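Local coordinates for GDSL-like protein (Collinsella aerofaciens ATCC 25986, PDB 7BXD) that is probably an acyl-hydrolase of the SGNH (GDSL-like) family, cleaving ester-type acyl bonds in substrates that remain to be defined, at residues A[76-80]-A[124-130]; A[91-96]-A[137-142]; A[98-104]-A[145-151]. All blocks are in the same frame, centred on the assembly; numbering follows the deposited sequence.

Interaction 1: A[76-80]-A[124-130]; sequences RIAIK and AHEFYGA
Ile79 and His125 meet where the loop at 76-80 crosses the start of helix 127-141. The isoleucine lies over one face of the imidazole, its CB 4.0 Å from the ring centroid and displaced toward the rim. With CG1 of Ile79 beside the backbone N (chi1 -55°), the CG2 methyl falls anti to that nitrogen, reaches the ring and stops 3.4 Å from His125 NE2, while the CG1 branch sets CD1 against Ala124 CB. Backbone groups bind the same residues: Ile79 N donates to Ala124 O over 2.9 Å, and Ile79 O receives a CA-H...O contact from His125 CA. A single water donates to both Ile79 O and His125 O, so the carbonyl of Ile79 is served from two sources.

Ile77 works deeper, toward the helix. Its CG2 touches Ala130 CB at 3.8 Å, and its CD1 approaches Phe127 CE1 at 3.9 Å; Ala78 CB fills the neighbouring spot against Ala130 CB, 3.7 Å away. Cut back to alanine, Ile77 would lose CG2 and CD1, which would probably open a gap beside Phe127 and Ala130 and leave the phenyl ring less firmly packed on this side. The backbone nitrogens of Ile77 and Ala78 are in turn held by the carboxylate of Asp109. Apolar packing thus runs along the whole contact, and at its outer end a direct backbone bond and a shared water add to it.

Interaction 2: A[91-96]-A[137-142]; sequences LDGIDD and TITARS
Arg141 gives this contact its polar core, pushing its guanidinium into the bend of the 91-96 loop, where backbone carbonyls receive it. NH2 donates to Ile94 O over 2.8 Å in a fairly straight bond (162°), the oxygen lying in the guanidinium plane. NH1 adds weak bonds to Ile94 O and Asp95 O. Above and below, the flat group is sandwiched: Leu91 O sits over its centre, 3.3 Å from Arg141 CZ, and Asp96 CB covers the opposite face. The bend at chi3 (-65°) turns the end of the arginine into this slot. A separate direct bond runs from Ser142 OG to Asp96 O over 2.8 Å, just past the helix end.

Charge enters less directly. Asp92 OD1 stays 4.3 Å from Arg141 NE, beyond a salt bridge, and a water joins the two; the carboxylates of Asp92 and Asp96 probably still favour the arginine's positive charge. Two further waters tie Arg141 O to Asp96, one through OD2 and one through the backbone O.

The apolar share belongs to Leu91, whose two methyls divide the helix surface: CD1 meets Ile138 CG1 at 3.6 Å, and CD2 meets Thr137 CG2 at 3.6 Å. Beyond it, Leu91 and Ile94 also touch strand 30-35. This is the packing of an alpha/beta/alpha sandwich, in which a loop leading into a central strand is held against the C-terminal end of a helix flanking the sheet.

Interaction 3: A[98-104]-A[145-151]; sequences ADVYVVF and AKLVFMT
The Phe149 ring carries Val103 on one face, with CB almost directly over the ring centre, 3.8 Å from the centroid and 7° off the normal. Val103 CG1 is anti to the backbone N (chi1 -179°) and bears on the CE2-CZ side of this face, while CG2 turns to Leu147 CD1. At Phe104 it is Met150 that supplies the cover: CE lies over the ring toward its rim, 3.7 Å from Phe104 CG, with SD farther above the same ring in a Met-aromatic contact. Thr151 O comes to the edge of that ring. Ala145 CB lies at the edge of the Tyr101 ring, in its plane, 3.6 Å from CD1.

Between these side chains the backbones form a regular ladder, from Lys146 N to Asp99 O (2.9 Å) through Tyr101, Val148 and Val103 to Met150 N and Val103 O (2.8 Å). Tyr101, Val103, Leu147 and Phe149 share one sheet face, where Val103, Leu147 and Phe149 meet helix 127-141; Val100, Val102, Val148 and Met150 occupy the other. Strands 100-104 and 146-150, inclined by only 16°, are linked through a connection that includes helix 127-141, a beta-alpha-beta crossover of the parallel sheet characteristic of SGNH hydrolases.

Along the chain the first segments of interactions 1, 2 and 3 all precede the second segments, in the same order, so the three contacts interlock. Interactions 1 and 2 use opposite ends of helix 127-141, with centres about 17 Å apart, and interaction 3 pairs the strand that follows this helix with strand 100-104. Interactions 2 and 3 touch directly, their centres about 11 Å apart: Tyr101 OH lies 2.6 Å from Asp95 O, and Ile138 packs on Val103. The loops of 76-80 and 91-96 and the sheet are thereby fitted to one helix, a worked example of how a crossover unit joins the central sheet to one of the helical layers beside it.

Interaction 1: A[76-80]-A[124-130]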
ATOM      1  N   ARG A  76       0.703   7.112  -6.957  1.00 14.12           N
ATOM      2  CA  ARG A  76       1.946   6.349  -7.063  1.00 13.84           C
ATOM      3  C   ARG A  76       2.809   6.692  -5.864  1.00 13.59           C
ATOM      4  O   ARG A  76       2.774   7.818  -5.368  1.00 14.71           O
ATOM      5  CB  ARG A  76       2.740   6.754  -8.327  1.00 14.88           C
ATOM      6  CG  ARG A  76       2.097   6.411  -9.681  1.00 15.37           C
ATOM      7  CD  ARG A  76       0.919   7.311  -9.969  1.00 16.53           C
ATOM      8  NE  ARG A  76       0.445   7.278 -11.358  1.00 16.67           N
ATOM      9  CZ  ARG A  76       0.867   8.118 -12.310  1.00 17.23           C
ATOM     10  NH1 ARG A  76       1.840   8.991 -12.067  1.00 18.45           N
ATOM     11  NH2 ARG A  76       0.317   8.100 -13.532  1.00 18.65           N
ATOM     12  N   ILE A  77       3.644   5.742  -5.430  1.00 13.42           N
ATOM     13  CA  ILE A  77       4.647   6.098  -4.427  1.00 13.53           C
ATOM     14  C   ILE A  77       5.549   7.209  -4.954  1.00 13.70           C
ATOM     15  O   ILE A  77       5.803   8.210  -4.259  1.00 14.52           O
ATOM     16  CB  ILE A  77       5.428   4.855  -3.971  1.00 14.39           C
ATOM     17  CG1 ILE A  77       4.494   3.963  -3.123  1.00 15.58           C
ATOM     18  CG2 ILE A  77       6.675   5.245  -3.141  1.00 15.87           C
ATOM     19  CD1 ILE A  77       5.131   2.685  -2.591  1.00 15.88           C
ATOM     20  N   ALA A  78       6.026   7.064  -6.203  1.00 13.32           N
ATOM     21  CA  ALA A  78       7.006   7.986  -6.769  1.00 13.92           C
ATOM     22  C   ALA A  78       6.370   9.178  -7.470  1.00 14.52           C
ATOM     23  O   ALA A  78       5.245   9.111  -8.002  1.00 15.14           O
ATOM     24  CB  ALA A  78       7.883   7.277  -7.784  1.00 14.93           C
ATOM     25  N   ILE A  79       7.141  10.278  -7.511  1.00 15.11           N
ATOM     26  CA  ILE A  79       6.749  11.451  -8.284  1.00 15.88           C
ATOM     27  C   ILE A  79       6.815  11.129  -9.765  1.00 16.31           C
ATOM     28  O   ILE A  79       7.763  10.488 -10.230  1.00 17.50           O
ATOM     29  CB  ILE A  79       7.699  12.635  -8.005  1.00 17.41           C
ATOM     30  CG1 ILE A  79       7.782  12.931  -6.513  1.00 18.46           C
ATOM     31  CG2 ILE A  79       7.242  13.856  -8.800  1.00 18.89           C
ATOM     32  CD1 ILE A  79       8.729  14.095  -6.186  1.00 19.91           C
ATOM     33  N   LYS A  80       5.841  11.629 -10.523  1.00 16.94           N
ATOM     34  CA  LYS A  80       5.846  11.560 -11.981  1.00 17.99           C
ATOM     35  C   LYS A  80       5.147  12.809 -12.514  1.00 19.96           C
ATOM     36  O   LYS A  80       4.215  13.315 -11.885  1.00 20.98           O
ATOM     37  CB  LYS A  80       5.174  10.264 -12.488  1.00 19.26           C
ATOM     38  CG  LYS A  80       5.553   9.896 -13.921  1.00 20.32           C
ATOM     39  CD  LYS A  80       4.966   8.571 -14.362  1.00 22.43           C
ATOM     40  CE  LYS A  80       5.501   8.204 -15.746  1.00 25.04           C
ATOM     41  NZ  LYS A  80       4.623   7.317 -16.551  1.00 27.36           N
ATOM     42  N   ALA A 124      13.400  10.753  -6.230  1.00 15.07           N
ATOM     43  CA  ALA A 124      12.021  10.430  -5.877  1.00 15.99           C
ATOM     44  C   ALA A 124      11.127  10.187  -7.086  1.00 15.05           C
ATOM     45  O   ALA A 124       9.965   9.806  -6.893  1.00 15.60           O
ATOM     46  CB  ALA A 124      11.443  11.528  -4.977  1.00 17.81           C
ATOM     47  N   HIS A 125      11.636  10.367  -8.307  1.00 15.19           N
ATOM     48  CA  HIS A 125      10.959   9.912  -9.519  1.00 16.47           C
ATOM     49  C   HIS A 125      11.251   8.448  -9.845  1.00 16.30           C
ATOM     50  O   HIS A 125      10.616   7.904 -10.756  1.00 18.46           O
ATOM     51  CB  HIS A 125      11.376  10.762 -10.724  1.00 18.74           C
ATOM     52  CG  HIS A 125      11.020  12.198 -10.578  1.00 22.65           C
ATOM     53  ND1 HIS A 125      11.851  13.092  -9.941  1.00 25.78           N
ATOM     54  CD2 HIS A 125       9.933  12.899 -10.967  1.00 24.89           C
ATOM     55  CE1 HIS A 125      11.304  14.297  -9.974  1.00 27.55           C
ATOM     56  NE2 HIS A 125      10.124  14.201 -10.564  1.00 27.37           N
ATOM     57  N   GLU A 126      12.229   7.818  -9.189  1.00 14.45           N
ATOM     58  CA  GLU A 126      12.494   6.398  -9.371  1.00 14.54           C
ATOM     59  C   GLU A 126      11.870   5.648  -8.199  1.00 14.34           C
ATOM     60  O   GLU A 126      11.788   6.177  -7.091  1.00 14.28           O
ATOM     61  CB  GLU A 126      14.000   6.120  -9.410  1.00 14.94           C
ATOM     62  CG  GLU A 126      14.705   6.604 -10.660  1.00 15.62           C
ATOM     63  CD  GLU A 126      16.205   6.337 -10.650  1.00 15.51           C
ATOM     64  OE1 GLU A 126      16.795   6.122  -9.569  1.00 16.93           O
ATOM     65  OE2 GLU A 126      16.820   6.393 -11.757  1.00 17.58           O
ATOM     66  N   PHE A 127      11.433   4.407  -8.433  1.00 14.15           N
ATOM     67  CA  PHE A 127      10.782   3.678  -7.354  1.00 13.80           C
ATOM     68  C   PHE A 127      11.710   3.475  -6.165  1.00 13.50           C
ATOM     69  O   PHE A 127      11.308   3.687  -5.013  1.00 13.72           O
ATOM     70  CB  PHE A 127      10.257   2.345  -7.856  1.00 13.87           C
ATOM     71  CG  PHE A 127       9.280   1.718  -6.905  1.00 13.65           C
ATOM     72  CD1 PHE A 127       8.007   2.274  -6.714  1.00 13.89           C
ATOM     73  CD2 PHE A 127       9.615   0.552  -6.210  1.00 13.86           C
ATOM     74  CE1 PHE A 127       7.117   1.693  -5.847  1.00 14.02           C
ATOM     75  CE2 PHE A 127       8.702  -0.017  -5.352  1.00 14.22           C
ATOM     76  CZ  PHE A 127       7.454   0.550  -5.174  1.00 14.19           C
ATOM     77  N   TYR A 128      12.943   3.011  -6.415  1.00 13.88           N
ATOM     78  CA  TYR A 128      13.889   2.835  -5.300  1.00 13.94           C
ATOM     79  C   TYR A 128      14.059   4.130  -4.528  1.00 13.75           C
ATOM     80  O   TYR A 128      14.131   4.123  -3.289  1.00 14.71           O
ATOM     81  CB  TYR A 128      15.264   2.343  -5.780  1.00 14.74           C
ATOM     82  CG  TYR A 128      15.413   0.847  -5.973  1.00 14.16           C
ATOM     83  CD1 TYR A 128      15.707   0.015  -4.890  1.00 14.55           C
ATOM     84  CD2 TYR A 128      15.342   0.268  -7.243  1.00 14.29           C
ATOM     85  CE1 TYR A 128      15.927  -1.337  -5.051  1.00 15.00           C
ATOM     86  CE2 TYR A 128      15.542  -1.095  -7.412  1.00 15.71           C
ATOM     87  CZ  TYR A 128      15.826  -1.896  -6.316  1.00 15.32           C
ATOM     88  OH  TYR A 128      15.990  -3.259  -6.504  1.00 17.56           O
ATOM     89  N   GLY A 129      14.214   5.249  -5.240  1.00 13.56           N
ATOM     90  CA  GLY A 129      14.461   6.514  -4.576  1.00 14.14           C
ATOM     91  C   GLY A 129      13.256   7.033  -3.830  1.00 14.00           C
ATOM     92  O   GLY A 129      13.402   7.672  -2.779  1.00 14.33           O
ATOM     93  N   ALA A 130      12.045   6.774  -4.343  1.00 13.43           N
ATOM     94  CA  ALA A 130      10.845   7.210  -3.653  1.00 13.21           C
ATOM     95  C   ALA A 130      10.623   6.432  -2.360  1.00 12.96           C
ATOM     96  O   ALA A 130      10.219   7.016  -1.335  1.00 13.69           O
ATOM     97  CB  ALA A 130       9.645   7.081  -4.588  1.00 14.18           C
TER
HETATM   98  O   HOH W   1       8.444   8.744 -12.154  1.00 18.04           O

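Interaction 2: A[91-96]-A[137-142]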
ATOM      1  N   LEU A  91       3.237  13.236   1.654  1.00 15.18           N
ATOM      2  CA  LEU A  91       3.641  12.842   3.007  1.00 14.86           C
ATOM      3  C   LEU A  91       3.565  14.011   4.002  1.00 14.80           C
ATOM      4  O   LEU A  91       3.107  13.847   5.144  1.00 15.51           O
ATOM      5  CB  LEU A  91       5.043  12.232   2.967  1.00 15.55           C
ATOM      6  CG  LEU A  91       5.668  11.912   4.322  1.00 15.61           C
ATOM      7  CD1 LEU A  91       4.835  10.922   5.104  1.00 15.86           C
ATOM      8  CD2 LEU A  91       7.074  11.376   4.087  1.00 16.71           C
ATOM      9  N   ASP A  92       4.058  15.193   3.614  1.00 15.62           N
ATOM     10  CA  ASP A  92       4.149  16.257   4.601  1.00 16.65           C
ATOM     11  C   ASP A  92       2.784  16.694   5.102  1.00 16.75           C
ATOM     12  O   ASP A  92       2.693  17.290   6.194  1.00 17.95           O
ATOM     13  CB  ASP A  92       4.864  17.490   4.031  1.00 19.55           C
ATOM     14  CG  ASP A  92       5.371  18.450   5.115  1.00 23.67           C
ATOM     15  OD1 ASP A  92       6.215  18.023   5.942  1.00 25.39           O
ATOM     16  OD2 ASP A  92       4.961  19.630   5.124  1.00 25.93           O
ATOM     17  N   GLY A  93       1.719  16.413   4.337  1.00 16.41           N
ATOM     18  CA  GLY A  93       0.364  16.786   4.696  1.00 15.81           C
ATOM     19  C   GLY A  93      -0.426  15.765   5.483  1.00 15.38           C
ATOM     20  O   GLY A  93      -1.601  16.022   5.787  1.00 16.25           O
ATOM     21  N   ILE A  94       0.147  14.590   5.806  1.00 15.13           N
ATOM     22  CA  ILE A  94      -0.567  13.591   6.612  1.00 14.91           C
ATOM     23  C   ILE A  94      -0.170  13.759   8.073  1.00 15.16           C
ATOM     24  O   ILE A  94       0.800  14.431   8.422  1.00 16.44           O
ATOM     25  CB  ILE A  94      -0.362  12.144   6.114  1.00 15.28           C
ATOM     26  CG1 ILE A  94       0.999  11.570   6.542  1.00 15.73           C
ATOM     27  CG2 ILE A  94      -0.566  12.054   4.587  1.00 15.62           C
ATOM     28  CD1 ILE A  94       1.218  10.108   6.099  1.00 16.39           C
ATOM     29  N   ASP A  95      -0.959  13.166   8.965  1.00 15.59           N
ATOM     30  CA  ASP A  95      -0.702  13.263  10.400  1.00 15.76           C
ATOM     31  C   ASP A  95       0.726  12.820  10.720  1.00 15.58           C
ATOM     32  O   ASP A  95       1.163  11.744  10.278  1.00 17.68           O
ATOM     33  CB  ASP A  95      -1.698  12.338  11.114  1.00 17.34           C
ATOM     34  CG  ASP A  95      -1.555  12.348  12.616  1.00 18.89           C
ATOM     35  OD1 ASP A  95      -0.981  13.308  13.197  1.00 17.97           O
ATOM     36  OD2 ASP A  95      -2.059  11.374  13.240  1.00 21.32           O
ATOM     37  N   ASP A  96       1.472  13.657  11.456  1.00 15.89           N
ATOM     38  CA  ASP A  96       2.827  13.294  11.879  1.00 16.49           C
ATOM     39  C   ASP A  96       2.905  12.748  13.299  1.00 16.42           C
ATOM     40  O   ASP A  96       4.001  12.394  13.759  1.00 17.20           O
ATOM     41  CB  ASP A  96       3.810  14.464  11.699  1.00 17.94           C
ATOM     42  CG  ASP A  96       3.567  15.619  12.675  1.00 19.21           C
ATOM     43  OD1 ASP A  96       2.810  15.456  13.661  1.00 20.42           O
ATOM     44  OD2 ASP A  96       4.178  16.689  12.455  1.00 20.37           O
ATOM     45  N   THR A 137      11.935  10.150   5.464  1.00 14.21           N
ATOM     46  CA  THR A 137      11.191  11.364   5.795  1.00 14.74           C
ATOM     47  C   THR A 137      10.118  11.079   6.848  1.00 14.61           C
ATOM     48  O   THR A 137       9.858  11.911   7.734  1.00 15.62           O
ATOM     49  CB  THR A 137      10.629  11.991   4.513  1.00 15.65           C
ATOM     50  OG1 THR A 137      11.719  12.197   3.607  1.00 16.17           O
ATOM     51  CG2 THR A 137       9.960  13.339   4.799  1.00 17.34           C
ATOM     52  N   ILE A 138       9.480   9.901   6.786  1.00 13.97           N
ATOM     53  CA  ILE A 138       8.594   9.499   7.878  1.00 14.06           C
ATOM     54  C   ILE A 138       9.379   9.486   9.180  1.00 14.73           C
ATOM     55  O   ILE A 138       8.898   9.964  10.221  1.00 15.55           O
ATOM     56  CB  ILE A 138       7.945   8.131   7.589  1.00 14.30           C
ATOM     57  CG1 ILE A 138       6.908   8.250   6.459  1.00 14.26           C
ATOM     58  CG2 ILE A 138       7.328   7.531   8.869  1.00 15.21           C
ATOM     59  CD1 ILE A 138       6.423   6.913   5.883  1.00 15.03           C
ATOM     60  N   THR A 139      10.605   8.940   9.150  1.00 14.78           N
ATOM     61  CA  THR A 139      11.385   8.861  10.371  1.00 15.31           C
ATOM     62  C   THR A 139      11.755  10.254  10.871  1.00 15.55           C
ATOM     63  O   THR A 139      11.713  10.519  12.077  1.00 16.39           O
ATOM     64  CB  THR A 139      12.620   7.979  10.164  1.00 15.46           C
ATOM     65  OG1 THR A 139      12.211   6.685   9.702  1.00 15.25           O
ATOM     66  CG2 THR A 139      13.380   7.837  11.490  1.00 16.46           C
ATOM     67  N   ALA A 140      12.072  11.173   9.952  1.00 15.97           N
ATOM     68  CA  ALA A 140      12.439  12.524  10.369  1.00 16.44           C
ATOM     69  C   ALA A 140      11.270  13.235  11.031  1.00 16.39           C
ATOM     70  O   ALA A 140      11.471  13.978  12.004  1.00 17.98           O
ATOM     71  CB  ALA A 140      12.961  13.314   9.164  1.00 17.54           C
ATOM     72  N   ARG A 141      10.052  13.052  10.512  1.00 15.57           N
ATOM     73  CA  ARG A 141       8.924  13.808  11.029  1.00 16.41           C
ATOM     74  C   ARG A 141       8.224  13.085  12.171  1.00 16.58           C
ATOM     75  O   ARG A 141       7.492  13.715  12.940  1.00 17.72           O
ATOM     76  CB  ARG A 141       7.972  14.116   9.878  1.00 17.49           C
ATOM     77  CG  ARG A 141       7.159  12.933   9.383  1.00 16.40           C
ATOM     78  CD  ARG A 141       6.580  13.176   7.977  1.00 16.66           C
ATOM     79  NE  ARG A 141       5.598  14.278   7.968  1.00 16.81           N
ATOM     80  CZ  ARG A 141       4.291  14.144   8.182  1.00 16.37           C
ATOM     81  NH1 ARG A 141       3.765  12.950   8.436  1.00 16.39           N
ATOM     82  NH2 ARG A 141       3.498  15.232   8.175  1.00 17.33           N
ATOM     83  N   SER A 142       8.442  11.775  12.311  1.00 16.24           N
ATOM     84  CA  SER A 142       7.755  10.945  13.302  1.00 16.44           C
ATOM     85  C   SER A 142       8.783   9.991  13.902  1.00 17.79           C
ATOM     86  O   SER A 142       8.680   8.775  13.739  1.00 18.13           O
ATOM     87  CB  SER A 142       6.621  10.165  12.631  1.00 15.94           C
ATOM     88  OG  SER A 142       5.716  11.039  11.970  1.00 15.74           O
TER
HETATM   89  O   HOH W   2       5.997  17.197   8.331  1.00 25.38           O
HETATM   90  O   HOH W   3       7.034  16.445  12.716  1.00 24.02           O
HETATM   91  O   HOH W   4       6.135  13.865  15.592  1.00 37.38           O

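Interaction 3: A[98-104]-A[145-151]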
ATOM      1  N   ALA A  98       1.079  10.074  14.732  1.00 17.07           N
ATOM      2  CA  ALA A  98       0.583   8.738  15.008  1.00 16.99           C
ATOM      3  C   ALA A  98       1.671   7.868  15.647  1.00 16.00           C
ATOM      4  O   ALA A  98       2.879   8.147  15.564  1.00 17.21           O
ATOM      5  CB  ALA A  98       0.105   8.078  13.717  1.00 17.53           C
ATOM      6  N   ASP A  99       1.235   6.767  16.257  1.00 16.43           N
ATOM      7  CA  ASP A  99       2.157   5.817  16.876  1.00 16.84           C
ATOM      8  C   ASP A  99       2.696   4.793  15.893  1.00 15.83           C
ATOM      9  O   ASP A  99       3.816   4.302  16.075  1.00 16.88           O
ATOM     10  CB  ASP A  99       1.429   5.092  18.011  1.00 18.73           C
ATOM     11  CG  ASP A  99       0.873   6.068  19.026  1.00 20.34           C
ATOM     12  OD1 ASP A  99       1.664   6.798  19.660  1.00 22.64           O
ATOM     13  OD2 ASP A  99      -0.359   6.132  19.166  1.00 21.75           O
ATOM     14  N   VAL A 100       1.909   4.443  14.874  1.00 15.71           N
ATOM     15  CA  VAL A 100       2.314   3.467  13.866  1.00 15.17           C
ATOM     16  C   VAL A 100       1.940   4.044  12.510  1.00 15.01           C
ATOM     17  O   VAL A 100       0.830   4.581  12.342  1.00 15.88           O
ATOM     18  CB  VAL A 100       1.573   2.128  14.087  1.00 16.43           C
ATOM     19  CG1 VAL A 100       1.974   1.068  13.050  1.00 17.48           C
ATOM     20  CG2 VAL A 100       1.776   1.591  15.512  1.00 17.17           C
ATOM     21  N   TYR A 101       2.852   3.917  11.544  1.00 14.13           N
ATOM     22  CA  TYR A 101       2.594   4.241  10.146  1.00 14.59           C
ATOM     23  C   TYR A 101       2.586   2.950   9.353  1.00 13.68           C
ATOM     24  O   TYR A 101       3.533   2.152   9.449  1.00 14.72           O
ATOM     25  CB  TYR A 101       3.665   5.184   9.570  1.00 14.31           C
ATOM     26  CG  TYR A 101       3.434   6.557  10.141  1.00 14.21           C
ATOM     27  CD1 TYR A 101       3.870   6.868  11.414  1.00 15.37           C
ATOM     28  CD2 TYR A 101       2.642   7.507   9.464  1.00 14.78           C
ATOM     29  CE1 TYR A 101       3.556   8.093  12.013  1.00 15.97           C
ATOM     30  CE2 TYR A 101       2.304   8.724  10.047  1.00 15.17           C
ATOM     31  CZ  TYR A 101       2.754   9.004  11.325  1.00 15.49           C
ATOM     32  OH  TYR A 101       2.410  10.168  11.960  1.00 16.37           O
ATOM     33  N   VAL A 102       1.527   2.753   8.566  1.00 13.58           N
ATOM     34  CA  VAL A 102       1.384   1.593   7.678  1.00 13.70           C
ATOM     35  C   VAL A 102       1.359   2.137   6.258  1.00 12.94           C
ATOM     36  O   VAL A 102       0.426   2.869   5.892  1.00 14.36           O
ATOM     37  CB  VAL A 102       0.102   0.801   7.989  1.00 14.57           C
ATOM     38  CG1 VAL A 102      -0.057  -0.348   7.007  1.00 15.75           C
ATOM     39  CG2 VAL A 102       0.127   0.273   9.433  1.00 15.89           C
ATOM     40  N   VAL A 103       2.396   1.824   5.460  1.00 12.51           N
ATOM     41  CA  VAL A 103       2.524   2.359   4.098  1.00 12.98           C
ATOM     42  C   VAL A 103       2.251   1.217   3.133  1.00 13.09           C
ATOM     43  O   VAL A 103       2.963   0.203   3.156  1.00 13.32           O
ATOM     44  CB  VAL A 103       3.916   2.971   3.855  1.00 13.64           C
ATOM     45  CG1 VAL A 103       3.979   3.539   2.443  1.00 15.05           C
ATOM     46  CG2 VAL A 103       4.241   4.042   4.914  1.00 15.35           C
ATOM     47  N   PHE A 104       1.233   1.381   2.283  1.00 12.70           N
ATOM     48  CA  PHE A 104       0.728   0.314   1.421  1.00 12.72           C
ATOM     49  C   PHE A 104       0.534   0.907   0.030  1.00 12.60           C
ATOM     50  O   PHE A 104      -0.423   1.646  -0.197  1.00 13.16           O
ATOM     51  CB  PHE A 104      -0.597  -0.140   2.041  1.00 13.48           C
ATOM     52  CG  PHE A 104      -1.332  -1.261   1.320  1.00 13.09           C
ATOM     53  CD1 PHE A 104      -0.679  -2.259   0.595  1.00 13.13           C
ATOM     54  CD2 PHE A 104      -2.727  -1.328   1.453  1.00 13.25           C
ATOM     55  CE1 PHE A 104      -1.395  -3.298   0.014  1.00 13.96           C
ATOM     56  CE2 PHE A 104      -3.448  -2.364   0.862  1.00 13.95           C
ATOM     57  CZ  PHE A 104      -2.775  -3.348   0.136  1.00 14.33           C
ATOM     58  N   ALA A 145       7.696   6.892  16.027  1.00 16.67           N
ATOM     59  CA  ALA A 145       6.662   5.990  15.546  1.00 16.69           C
ATOM     60  C   ALA A 145       7.273   4.685  15.033  1.00 16.11           C
ATOM     61  O   ALA A 145       8.456   4.609  14.648  1.00 17.56           O
ATOM     62  CB  ALA A 145       5.884   6.629  14.393  1.00 17.76           C
ATOM     63  N   LYS A 146       6.451   3.632  15.033  1.00 15.45           N
ATOM     64  CA  LYS A 146       6.795   2.401  14.331  1.00 15.51           C
ATOM     65  C   LYS A 146       6.347   2.555  12.883  1.00 15.46           C
ATOM     66  O   LYS A 146       5.347   3.225  12.599  1.00 17.83           O
ATOM     67  CB  LYS A 146       6.082   1.206  14.983  1.00 18.99           C
ATOM     68  CG  LYS A 146       6.808   0.628  16.227  1.00 25.67           C
ATOM     69  CD  LYS A 146       7.262   1.513  17.272  1.00 29.75           C
ATOM     70  CE  LYS A 146       7.305   0.683  18.552  1.00 32.49           C
ATOM     71  NZ  LYS A 146       6.924   1.544  19.687  1.00 34.42           N
ATOM     72  N   LEU A 147       7.088   1.964  11.974  1.00 14.44           N
ATOM     73  CA  LEU A 147       6.808   2.032  10.539  1.00 13.52           C
ATOM     74  C   LEU A 147       6.793   0.623   9.980  1.00 13.25           C
ATOM     75  O   LEU A 147       7.748  -0.151  10.172  1.00 14.00           O
ATOM     76  CB  LEU A 147       7.911   2.850   9.860  1.00 14.19           C
ATOM     77  CG  LEU A 147       7.904   2.910   8.331  1.00 14.24           C
ATOM     78  CD1 LEU A 147       6.578   3.471   7.798  1.00 15.17           C
ATOM     79  CD2 LEU A 147       9.103   3.755   7.842  1.00 15.53           C
ATOM     80  N   VAL A 148       5.715   0.292   9.267  1.00 13.34           N
ATOM     81  CA  VAL A 148       5.546  -1.024   8.657  1.00 13.60           C
ATOM     82  C   VAL A 148       5.140  -0.778   7.210  1.00 12.86           C
ATOM     83  O   VAL A 148       4.200  -0.009   6.949  1.00 13.89           O
ATOM     84  CB  VAL A 148       4.451  -1.842   9.386  1.00 14.54           C
ATOM     85  CG1 VAL A 148       4.249  -3.190   8.732  1.00 15.32           C
ATOM     86  CG2 VAL A 148       4.756  -2.019  10.876  1.00 15.98           C
ATOM     87  N   PHE A 149       5.809  -1.444   6.275  1.00 12.24           N
ATOM     88  CA  PHE A 149       5.396  -1.392   4.875  1.00 12.43           C
ATOM     89  C   PHE A 149       4.598  -2.652   4.558  1.00 11.94           C
ATOM     90  O   PHE A 149       4.876  -3.734   5.083  1.00 13.47           O
ATOM     91  CB  PHE A 149       6.594  -1.310   3.911  1.00 13.52           C
ATOM     92  CG  PHE A 149       6.970   0.096   3.534  1.00 13.32           C
ATOM     93  CD1 PHE A 149       7.410   1.002   4.505  1.00 13.53           C
ATOM     94  CD2 PHE A 149       6.849   0.530   2.212  1.00 14.30           C
ATOM     95  CE1 PHE A 149       7.742   2.306   4.132  1.00 14.03           C
ATOM     96  CE2 PHE A 149       7.210   1.836   1.857  1.00 15.15           C
ATOM     97  CZ  PHE A 149       7.651   2.725   2.814  1.00 14.76           C
ATOM     98  N   MET A 150       3.618  -2.513   3.665  1.00 12.49           N
ATOM     99  CA  MET A 150       2.887  -3.655   3.124  1.00 12.81           C
ATOM    100  C   MET A 150       3.081  -3.673   1.623  1.00 12.74           C
ATOM    101  O   MET A 150       2.848  -2.671   0.945  1.00 13.43           O
ATOM    102  CB  MET A 150       1.380  -3.581   3.478  1.00 13.69           C
ATOM    103  CG  MET A 150       1.174  -3.321   4.964  1.00 13.22           C
ATOM    104  SD  MET A 150      -0.425  -3.839   5.624  1.00 13.94           S
ATOM    105  CE  MET A 150      -1.520  -2.792   4.654  1.00 15.22           C
ATOM    106  N   THR A 151       3.544  -4.795   1.096  1.00 12.71           N
ATOM    107  CA  THR A 151       3.775  -4.882  -0.344  1.00 12.66           C
ATOM    108  C   THR A 151       2.444  -4.813  -1.096  1.00 12.80           C
ATOM    109  O   THR A 151       1.406  -5.241  -0.575  1.00 13.50           O
ATOM    110  CB  THR A 151       4.525  -6.164  -0.677  1.00 13.29           C
ATOM    111  OG1 THR A 151       3.769  -7.255  -0.130  1.00 12.94           O
ATOM    112  CG2 THR A 151       5.948  -6.174  -0.117  1.00 14.18           C
TER
HETATM  113  O   HOH W   5       3.895  -0.190   0.462  1.00 22.67           O